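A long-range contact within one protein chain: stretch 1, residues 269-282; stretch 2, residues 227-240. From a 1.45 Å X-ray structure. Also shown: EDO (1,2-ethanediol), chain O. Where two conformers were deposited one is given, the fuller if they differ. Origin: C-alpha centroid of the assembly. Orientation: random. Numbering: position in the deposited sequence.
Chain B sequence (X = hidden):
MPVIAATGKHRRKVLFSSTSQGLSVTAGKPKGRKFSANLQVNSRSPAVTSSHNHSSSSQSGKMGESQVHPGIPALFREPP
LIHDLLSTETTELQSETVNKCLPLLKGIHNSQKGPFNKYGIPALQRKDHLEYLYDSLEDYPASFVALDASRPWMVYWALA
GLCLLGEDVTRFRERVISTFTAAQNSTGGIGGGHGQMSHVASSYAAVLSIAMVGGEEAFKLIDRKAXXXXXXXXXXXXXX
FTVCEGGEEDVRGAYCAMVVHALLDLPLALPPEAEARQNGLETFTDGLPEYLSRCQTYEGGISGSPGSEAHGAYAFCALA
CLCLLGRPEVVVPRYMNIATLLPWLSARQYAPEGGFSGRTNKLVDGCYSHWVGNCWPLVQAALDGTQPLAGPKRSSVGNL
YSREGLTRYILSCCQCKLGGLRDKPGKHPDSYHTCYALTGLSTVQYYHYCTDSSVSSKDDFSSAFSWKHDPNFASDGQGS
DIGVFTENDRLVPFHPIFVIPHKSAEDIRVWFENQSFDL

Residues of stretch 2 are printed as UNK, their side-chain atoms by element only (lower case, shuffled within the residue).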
ATOM      1  N   ALA B 269     -24.103   3.250  11.313  1.00  5.63           N
ATOM      2  CA  ALA B 269     -23.959   4.207  12.375  1.00  5.30           C
ATOM      3  C   ALA B 269     -22.840   3.833  13.330  1.00  5.97           C
ATOM      4  O   ALA B 269     -22.600   2.657  13.620  1.00  7.11           O
ATOM      5  CB  ALA B 269     -25.237   4.246  13.223  1.00  6.91           C
ATOM      6  N   LEU B 270     -22.126   4.826  13.823  1.00  5.97           N
ATOM      7  CA  LEU B 270     -21.178   4.566  14.911  1.00  5.62           C
ATOM      8  C   LEU B 270     -21.906   4.104  16.160  1.00  6.10           C
ATOM      9  O   LEU B 270     -23.044   4.514  16.419  1.00  7.01           O
ATOM     10  CB  LEU B 270     -20.403   5.836  15.240  1.00  6.33           C
ATOM     11  CG  LEU B 270     -19.430   6.332  14.138  1.00  6.53           C
ATOM     12  CD1 LEU B 270     -18.955   7.792  14.449  1.00  7.74           C
ATOM     13  CD2 LEU B 270     -18.236   5.377  13.963  1.00  7.84           C
ATOM     14  N   PRO B 271     -21.252   3.277  16.967  1.00  6.89           N
ATOM     15  CA  PRO B 271     -21.848   2.941  18.286  1.00  7.70           C
ATOM     16  C   PRO B 271     -22.216   4.236  19.015  1.00  9.67           C
ATOM     17  O   PRO B 271     -21.535   5.285  18.881  1.00 10.06           O
ATOM     18  CB  PRO B 271     -20.703   2.233  19.013  1.00  9.81           C
ATOM     19  CG  PRO B 271     -19.881   1.640  17.886  1.00 10.14           C
ATOM     20  CD  PRO B 271     -19.946   2.604  16.753  1.00  8.05           C
ATOM     21  N   PRO B 272     -23.269   4.165  19.851  1.00 11.73           N
ATOM     22  CA  PRO B 272     -23.669   5.435  20.483  1.00 15.07           C
ATOM     23  C   PRO B 272     -22.559   6.041  21.377  1.00 17.70           C
ATOM     24  O   PRO B 272     -22.510   7.295  21.519  1.00 20.61           O
ATOM     25  CB  PRO B 272     -24.959   5.082  21.225  1.00 16.59           C
ATOM     26  CG  PRO B 272     -25.157   3.644  21.092  1.00 15.24           C
ATOM     27  CD  PRO B 272     -24.201   3.068  20.069  1.00 12.75           C
ATOM     28  N   GLU B 273     -21.620   5.220  21.885  1.00 17.81           N
ATOM     29  CA  GLU B 273     -20.496   5.724  22.719  1.00 21.39           C
ATOM     30  C   GLU B 273     -19.194   6.049  22.037  1.00 21.00           C
ATOM     31  O   GLU B 273     -18.209   6.375  22.681  1.00 23.26           O
ATOM     32  CB  GLU B 273     -20.153   4.678  23.777  1.00 24.59           C
ATOM     33  CG  GLU B 273     -21.318   4.412  24.696  1.00 26.71           C
ATOM     34  CD  GLU B 273     -21.693   5.644  25.446  1.00 30.64           C
ATOM     35  OE1 GLU B 273     -20.771   6.236  26.067  1.00 32.53           O
ATOM     36  OE2 GLU B 273     -22.902   6.005  25.432  1.00 32.37           O
ATOM     37  N   ALA B 274     -19.183   5.971  20.730  1.00 16.76           N
ATOM     38  CA  ALA B 274     -17.966   6.202  19.975  1.00 15.30           C
ATOM     39  C   ALA B 274     -17.510   7.638  20.203  1.00 14.22           C
ATOM     40  O   ALA B 274     -18.285   8.590  20.099  1.00 13.73           O
ATOM     41  CB  ALA B 274     -18.210   5.948  18.499  1.00 15.04           C
ATOM     42  N   GLU B 275     -16.237   7.791  20.487  1.00 14.29           N
ATOM     43  CA  GLU B 275     -15.656   9.097  20.786  0.56 13.41           C
ATOM     44  C   GLU B 275     -15.795  10.048  19.636  1.00 12.25           C
ATOM     45  O   GLU B 275     -15.991  11.260  19.826  1.00 12.85           O
ATOM     46  CB  GLU B 275     -14.180   8.923  21.139  0.56 14.99           C
ATOM     47  CG  GLU B 275     -14.025   8.332  22.508  0.56 18.36           C
ATOM     48  CD  GLU B 275     -14.150   9.346  23.610  0.56 22.17           C
ATOM     49  OE1 GLU B 275     -13.929  10.540  23.359  0.56 24.02           O
ATOM     50  OE2 GLU B 275     -14.417   8.930  24.753  0.56 23.24           O
ATOM     51  N   ALA B 276     -15.698   9.495  18.422  1.00 11.41           N
ATOM     52  CA  ALA B 276     -15.786  10.329  17.243  1.00 12.48           C
ATOM     53  C   ALA B 276     -17.114  11.041  17.161  1.00  9.55           C
ATOM     54  O   ALA B 276     -17.220  12.097  16.494  1.00 10.35           O
ATOM     55  CB  ALA B 276     -15.531   9.541  15.946  1.00 12.62           C
ATOM     56  N   ARG B 277     -18.130  10.548  17.873  1.00  8.94           N
ATOM     57  CA  ARG B 277     -19.427  11.293  17.869  1.00  8.52           C
ATOM     58  C   ARG B 277     -19.271  12.663  18.515  1.00 10.92           C
ATOM     59  O   ARG B 277     -20.050  13.592  18.212  1.00 12.81           O
ATOM     60  CB  ARG B 277     -20.547  10.490  18.531  1.00  8.67           C
ATOM     61  CG  ARG B 277     -21.035   9.319  17.641  1.00  8.71           C
ATOM     62  CD  ARG B 277     -22.144   8.628  18.396  1.00  9.86           C
ATOM     63  NE  ARG B 277     -22.838   7.638  17.586  1.00  9.08           N
ATOM     64  CZ  ARG B 277     -23.772   7.923  16.671  1.00  9.16           C
ATOM     65  NH1 ARG B 277     -24.195   9.179  16.502  1.00 10.13           N
ATOM     66  NH2 ARG B 277     -24.310   6.936  15.967  1.00  9.27           N
ATOM     67  N   GLN B 278     -18.312  12.805  19.413  1.00 11.60           N
ATOM     68  CA  GLN B 278     -18.101  14.117  20.073  0.53 12.80           C
ATOM     69  C   GLN B 278     -17.561  15.146  19.080  1.00 14.80           C
ATOM     70  O   GLN B 278     -17.592  16.361  19.355  1.00 18.04           O
ATOM     71  CB  GLN B 278     -17.132  14.039  21.260  0.53 13.53           C
ATOM     72  CG  GLN B 278     -17.657  13.350  22.506  0.53 14.16           C
ATOM     73  CD  GLN B 278     -18.918  14.007  23.030  0.53 14.95           C
ATOM     74  OE1 GLN B 278     -18.941  15.190  23.470  0.53 14.52           O
ATOM     75  NE2 GLN B 278     -19.991  13.242  22.984  0.53 16.54           N
ATOM     76  N   ASN B 279     -17.056  14.668  17.941  1.00 15.67           N
ATOM     77  CA  ASN B 279     -16.503  15.529  16.913  1.00 18.98           C
ATOM     78  C   ASN B 279     -17.438  15.665  15.735  1.00 19.79           C
ATOM     79  O   ASN B 279     -16.984  15.944  14.576  1.00 22.59           O
ATOM     80  CB  ASN B 279     -15.166  14.948  16.433  1.00 23.16           C
ATOM     81  CG  ASN B 279     -14.202  14.722  17.584  1.00 25.76           C
ATOM     82  OD1 ASN B 279     -14.023  13.591  18.056  1.00 27.63           O
ATOM     83  ND2 ASN B 279     -13.571  15.794  18.043  1.00 25.41           N
ATOM     84  N   GLY B 280     -18.701  15.370  15.993  1.00 17.35           N
ATOM     85  CA  GLY B 280     -19.769  15.550  15.031  1.00 18.27           C
ATOM     86  C   GLY B 280     -19.934  14.460  13.975  1.00 18.12           C
ATOM     87  O   GLY B 280     -20.788  14.564  13.097  1.00 22.07           O
ATOM     88  N   LEU B 281     -19.162  13.393  14.067  1.00 13.59           N
ATOM     89  CA  LEU B 281     -19.314  12.293  13.102  1.00 11.39           C
ATOM     90  C   LEU B 281     -20.431  11.334  13.571  1.00 10.75           C
ATOM     91  O   LEU B 281     -20.634  11.126  14.782  1.00 12.25           O
ATOM     92  CB  LEU B 281     -17.996  11.534  13.004  1.00 12.48           C
ATOM     93  CG  LEU B 281     -16.837  12.439  12.570  1.00 14.45           C
ATOM     94  CD1 LEU B 281     -15.603  11.594  12.455  1.00 16.90           C
ATOM     95  CD2 LEU B 281     -17.080  13.114  11.227  1.00 17.10           C
ATOM     96  N   GLU B 282     -21.196  10.783  12.642  1.00  9.80           N
ATOM     97  CA  GLU B 282     -22.318   9.908  13.009  1.00  9.38           C
ATOM     98  C   GLU B 282     -22.154   8.491  12.499  1.00  8.58           C
ATOM     99  O   GLU B 282     -22.709   7.579  13.119  1.00  8.68           O
ATOM    100  CB  GLU B 282     -23.637  10.470  12.432  1.00 11.00           C
ATOM    101  CG  GLU B 282     -24.082  11.777  13.050  1.00 16.60           C
ATOM    102  CD  GLU B 282     -25.358  12.253  12.413  1.00 20.99           C
ATOM    103  OE1 GLU B 282     -25.257  12.866  11.327  1.00 24.01           O
ATOM    104  OE2 GLU B 282     -26.465  11.970  12.961  1.00 21.39           O
ATOM    105  N   UNK B 227     -17.329  -6.604  17.572  1.00  8.37           N
ATOM    106  CA  UNK B 227     -16.502  -6.051  16.488  1.00  7.73           C
ATOM    107  C   UNK B 227     -16.905  -4.628  16.114  1.00  7.09           C
ATOM    108  O   UNK B 227     -16.027  -3.765  15.880  1.00  6.87           O
ATOM    109  c   UNK B 227     -16.639  -6.925  15.226  1.00  8.27           C
ATOM    110  s   UNK B 227     -14.015  -6.773  14.225  1.00  8.58           S
ATOM    111  c   UNK B 227     -15.806  -6.447  14.013  1.00  8.47           C
ATOM    112  c   UNK B 227     -13.962  -8.533  13.938  1.00  9.76           C
ATOM    113  N   UNK B 228     -18.211  -4.376  16.001  1.00  7.03           N
ATOM    114  CA  UNK B 228     -18.715  -3.038  15.711  1.00  6.86           C
ATOM    115  C   UNK B 228     -18.344  -2.018  16.804  1.00  7.40           C
ATOM    116  O   UNK B 228     -17.892  -0.898  16.483  1.00  7.62           O
ATOM    117  c   UNK B 228     -23.551   0.592  16.261  1.00  9.21           C
ATOM    118  c   UNK B 228     -23.371  -0.952  18.177  1.00  9.42           C
ATOM    119  c   UNK B 228     -22.521  -0.195  15.639  1.00  8.11           C
ATOM    120  c   UNK B 228     -21.024  -1.104  14.236  1.00  7.62           C
ATOM    121  c   UNK B 228     -22.364  -1.721  17.546  1.00  8.16           C
ATOM    122  c   UNK B 228     -21.000  -1.895  15.358  1.00  7.78           C
ATOM    123  c   UNK B 228     -23.962   0.189  17.524  1.00  9.54           C
ATOM    124  c   UNK B 228     -20.231  -3.158  15.593  1.00  7.72           C
ATOM    125  c   UNK B 228     -21.953  -1.349  16.263  1.00  6.82           C
ATOM    126  n   UNK B 228     -21.937  -0.066  14.390  1.00  8.92           N
ATOM    127  N   UNK B 229     -18.494  -2.400  18.073  1.00  8.30           N
ATOM    128  CA  UNK B 229     -18.110  -1.476  19.130  1.00  8.56           C
ATOM    129  C   UNK B 229     -16.612  -1.139  19.089  1.00  7.85           C
ATOM    130  O   UNK B 229     -16.231   0.021  19.249  1.00  8.73           O
ATOM    131  c   UNK B 229     -21.771  -2.339  22.412  1.00 23.45           C
ATOM    132  c   UNK B 229     -18.476  -2.057  20.512  1.00  9.86           C
ATOM    133  n   UNK B 229     -21.863  -2.632  23.862  1.00 27.08           N
ATOM    134  c   UNK B 229     -20.002  -2.084  20.726  1.00 13.17           C
ATOM    135  c   UNK B 229     -20.342  -2.604  22.092  1.00 18.41           C
ATOM    136  N   UNK B 230     -15.780  -2.162  18.862  1.00  7.30           N
ATOM    137  CA  UNK B 230     -14.343  -1.961  18.857  1.00  6.69           C
ATOM    138  C   UNK B 230     -13.965  -1.127  17.634  1.00  6.57           C
ATOM    139  O   UNK B 230     -13.196  -0.149  17.759  1.00  6.97           O
ATOM    140  c   UNK B 230     -11.540  -3.582  17.275  1.00  6.27           C
ATOM    141  c   UNK B 230     -12.009  -4.306  16.163  1.00  7.17           C
ATOM    142  c   UNK B 230      -9.784  -4.161  15.228  1.00  6.94           C
ATOM    143  c   UNK B 230     -12.163  -3.152  18.509  1.00  6.73           C
ATOM    144  c   UNK B 230     -11.161  -2.539  19.253  1.00  7.57           C
ATOM    145  c   UNK B 230      -9.287  -3.442  16.305  1.00  6.89           C
ATOM    146  c   UNK B 230     -11.167  -4.572  15.139  1.00  6.46           C
ATOM    147  n   UNK B 230     -10.004  -2.524  18.518  1.00  7.89           N
ATOM    148  c   UNK B 230     -13.604  -3.313  18.883  1.00  7.17           C
ATOM    149  c   UNK B 230     -10.185  -3.185  17.333  1.00  6.29           C
ATOM    150  N   UNK B 231     -14.463  -1.477  16.442  1.00  7.14           N
ATOM    151  CA  UNK B 231     -14.089  -0.667  15.255  1.00  6.28           C
ATOM    152  C   UNK B 231     -14.519   0.786  15.446  1.00  6.62           C
ATOM    153  O   UNK B 231     -13.861   1.709  14.994  1.00  6.95           O
ATOM    154  c   UNK B 231     -15.036  -2.991  12.302  1.00 10.05           C
ATOM    155  c   UNK B 231     -14.135  -2.482  13.446  1.00  8.15           C
ATOM    156  c   UNK B 231     -12.705  -2.245  12.973  1.00  8.51           C
ATOM    157  c   UNK B 231     -14.752  -1.211  13.996  1.00  6.91           C
ATOM    158  N   UNK B 232     -15.660   1.006  16.110  1.00  6.26           N
ATOM    159  CA  UNK B 232     -16.091   2.380  16.355  1.00  6.94           C
ATOM    160  C   UNK B 232     -15.092   3.194  17.194  1.00  7.40           C
ATOM    161  O   UNK B 232     -15.025   4.415  17.059  1.00  9.75           O
ATOM    162  N   UNK B 233     -14.333   2.504  18.058  1.00  7.53           N
ATOM    163  CA  UNK B 233     -13.288   3.169  18.828  1.00  7.57           C
ATOM    164  C   UNK B 233     -12.122   3.687  17.995  1.00  6.67           C
ATOM    165  O   UNK B 233     -11.351   4.554  18.438  1.00  8.65           O
ATOM    166  c   UNK B 233     -13.311   0.905  21.947  1.00 14.80           C
ATOM    167  c   UNK B 233     -14.434   0.548  22.946  1.00 18.36           C
ATOM    168  c   UNK B 233     -13.862   1.879  20.922  1.00 11.45           C
ATOM    169  c   UNK B 233     -12.766   2.272  19.958  1.00  8.25           C
ATOM    170  n   UNK B 233     -13.941  -0.389  23.974  1.00 23.18           N
ATOM    171  N   UNK B 234     -11.956   3.097  16.825  1.00  6.33           N
ATOM    172  CA  UNK B 234     -10.838   3.461  15.946  1.00  6.14           C
ATOM    173  C   UNK B 234     -11.123   4.679  15.091  1.00  6.00           C
ATOM    174  O   UNK B 234     -10.202   5.257  14.513  1.00  6.85           O
ATOM    175  c   UNK B 234      -9.092   1.012  16.923  1.00  9.46           C
ATOM    176  c   UNK B 234     -10.479   2.287  15.069  1.00  7.61           C
ATOM    177  c   UNK B 234      -9.807  -0.125  14.840  1.00  9.59           C
ATOM    178  c   UNK B 234     -10.198   0.970  15.823  1.00  8.98           C
ATOM    179  N   UNK B 235     -12.409   5.058  14.956  1.00  6.77           N
ATOM    180  CA  UNK B 235     -12.753   6.177  14.099  1.00  6.60           C
ATOM    181  C   UNK B 235     -12.194   7.450  14.688  1.00  6.31           C
ATOM    182  O   UNK B 235     -12.428   7.738  15.874  1.00  7.45           O
ATOM    183  n   UNK B 235     -15.047   8.079   9.338  1.00  7.20           N
ATOM    184  c   UNK B 235     -14.308   6.264  13.995  1.00  6.77           C
ATOM    185  c   UNK B 235     -15.202   8.274  10.788  1.00  7.47           C
ATOM    186  c   UNK B 235     -14.544   7.127  11.612  1.00  6.56           C
ATOM    187  c   UNK B 235     -14.794   7.379  13.107  1.00  6.91           C
ATOM    188  N   UNK B 236     -11.501   8.236  13.873  1.00  6.04           N
ATOM    189  CA  UNK B 236     -10.844   9.454  14.331  1.00  7.18           C
ATOM    190  C   UNK B 236     -11.578  10.713  13.888  1.00  8.23           C
ATOM    191  O   UNK B 236     -12.323  10.689  12.911  1.00  8.10           O
ATOM    192  c   UNK B 236      -8.522   8.228  15.759  1.00  8.86           C
ATOM    193  n   UNK B 236      -8.091   9.281  16.386  1.00  9.55           N
ATOM    194  c   UNK B 236      -8.550   8.345  14.211  1.00  8.14           C
ATOM    195  o   UNK B 236      -8.913   7.163  16.372  1.00 10.96           O
ATOM    196  c   UNK B 236      -9.431   9.522  13.753  1.00  8.54           C
ATOM    197  N   UNK B 237     -11.329  11.856  14.551  1.00  9.73           N
ATOM    198  CA  UNK B 237     -12.025  13.103  14.167  1.00 10.61           C
ATOM    199  C   UNK B 237     -11.814  13.501  12.715  1.00  8.90           C
ATOM    200  O   UNK B 237     -12.699  14.109  12.120  1.00 10.16           O
ATOM    201  c   UNK B 237     -11.366  14.149  15.064  1.00 12.58           C
ATOM    202  c   UNK B 237     -10.516  12.016  15.769  1.00 11.97           C
ATOM    203  c   UNK B 237     -11.031  13.327  16.301  1.00 13.24           C
ATOM    204  N   UNK B 238     -10.640  13.188  12.164  1.00  7.09           N
ATOM    205  CA  UNK B 238     -10.349  13.569  10.786  1.00  7.28           C
ATOM    206  C   UNK B 238     -10.943  12.635   9.740  1.00  6.09           C
ATOM    207  O   UNK B 238     -10.717  12.833   8.545  1.00  7.81           O
ATOM    208  c   UNK B 238      -8.841  13.763  10.538  1.00  8.51           C
ATOM    209  o   UNK B 238      -8.633  11.381  10.773  1.00  9.66           O
ATOM    210  c   UNK B 238      -8.068  12.462  10.513  1.00 10.31           C
ATOM    211  o   UNK B 238      -6.874  12.547  10.180  1.00 13.21           O
ATOM    212  N   UNK B 239     -11.742  11.660  10.186  1.00  5.71           N
ATOM    213  CA  UNK B 239     -12.431  10.793   9.250  1.00  6.51           C
ATOM    214  C   UNK B 239     -11.801   9.428   8.998  1.00  5.74           C
ATOM    215  O   UNK B 239     -12.454   8.498   8.546  1.00  6.21           O
ATOM    216  N   UNK B 240     -10.510   9.329   9.313  1.00  5.32           N
ATOM    217  CA  UNK B 240      -9.792   8.067   9.181  1.00  5.63           C
ATOM    218  C   UNK B 240      -9.953   7.147  10.369  1.00  5.26           C
ATOM    219  O   UNK B 240     -10.783   7.371  11.302  1.00  6.11           O
TER
HETATM  220  C1  EDO O 606      -7.318  12.178  13.488  1.00 23.92           C
HETATM  221  O1  EDO O 606      -8.295  13.166  13.841  1.00 26.02           O
HETATM  222  C2  EDO O 606      -6.321  11.782  14.572  1.00 25.75           C
HETATM  223  O2  EDO O 606      -6.754  11.436  15.890  1.00 25.62           O
HETATM  224  O   HOH W   1     -14.410   7.013  17.754  1.00 13.84           O
HETATM  225  O   HOH W   2     -14.381  16.056  13.116  1.00 18.74           O

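Position 227 opens the helical part of the stretch with an unbranched side chain of three carbons and one sulfur, the sulfur between the last two carbons; it touches nothing on 269-282 and is M227. Position 228 carries one carbon and then fused five- and six-membered rings holding eight carbons and a nitrogen, which is tryptophan. The ring nitrogen of W228 donates a hydrogen bond to the chain across the contact, NE1 to A269 O at 2.9 Å, and P271 lies over the ring face, its CG 3.9 Å from the centroid of the six-membered ring of W228 and 10° off the normal, a CH-pi contact.

Four carbons in a row ending in nitrogen identify position 229 as K229; its backbone is what meets the proline, with CA of K229 3.8 Å from P271 CG. Position 230 has a second fused two-ring system with one nitrogen, W230, and position 231 four carbons forked at the second, L231; neither reaches the other stretch. At position 232 there are no side-chain atoms, so it is G232. A CB here would point toward the other stretch and lie 2.5 Å from P271 CD, a clash; without one, CA of G232 approaches P271 CD to 3.9 Å.

Position 233, again four carbons ending in nitrogen, is K233 and points away; position 234, four carbons forked at the second, is L234 and stays out of reach. Position 235 repeats the linear four-carbon, one-nitrogen pattern but is buried against A276 and L281: K235. Its CG lies 3.6 Å from A276 CB and its CE 3.7 Å from L281 CD1, while the amine turns back to its own stretch, NZ bonding to O of position 239 at 2.7 Å.

Three carbons, the last bearing oxygen and nitrogen, make position 236 Q236; its side chain points away, but its backbone O is 3.4 Å from L281 CD1. Position 237 has three carbons closing a ring onto N, hence P237, whose CG is 3.5 Å from N279 OD1. Position 238 has two carbons, the second with two oxygens, and its CA-to-CB bond points away from the other stretch: D238. Positions 239 and 240 lack side chains and are G239 and G240; the backbone angles of G239 themselves call for glycine.

The contact thus works through packing at two sites, P271 against W228 and G232, and A276 and L281 against K235 and the following turn. Between them, water 1 donates to G232 O and K235 O (2.8 Å each from its O) and accepts from A276 N at 2.9 Å.

Stretch 2 227-240: MWKWLGKLKQPDGG
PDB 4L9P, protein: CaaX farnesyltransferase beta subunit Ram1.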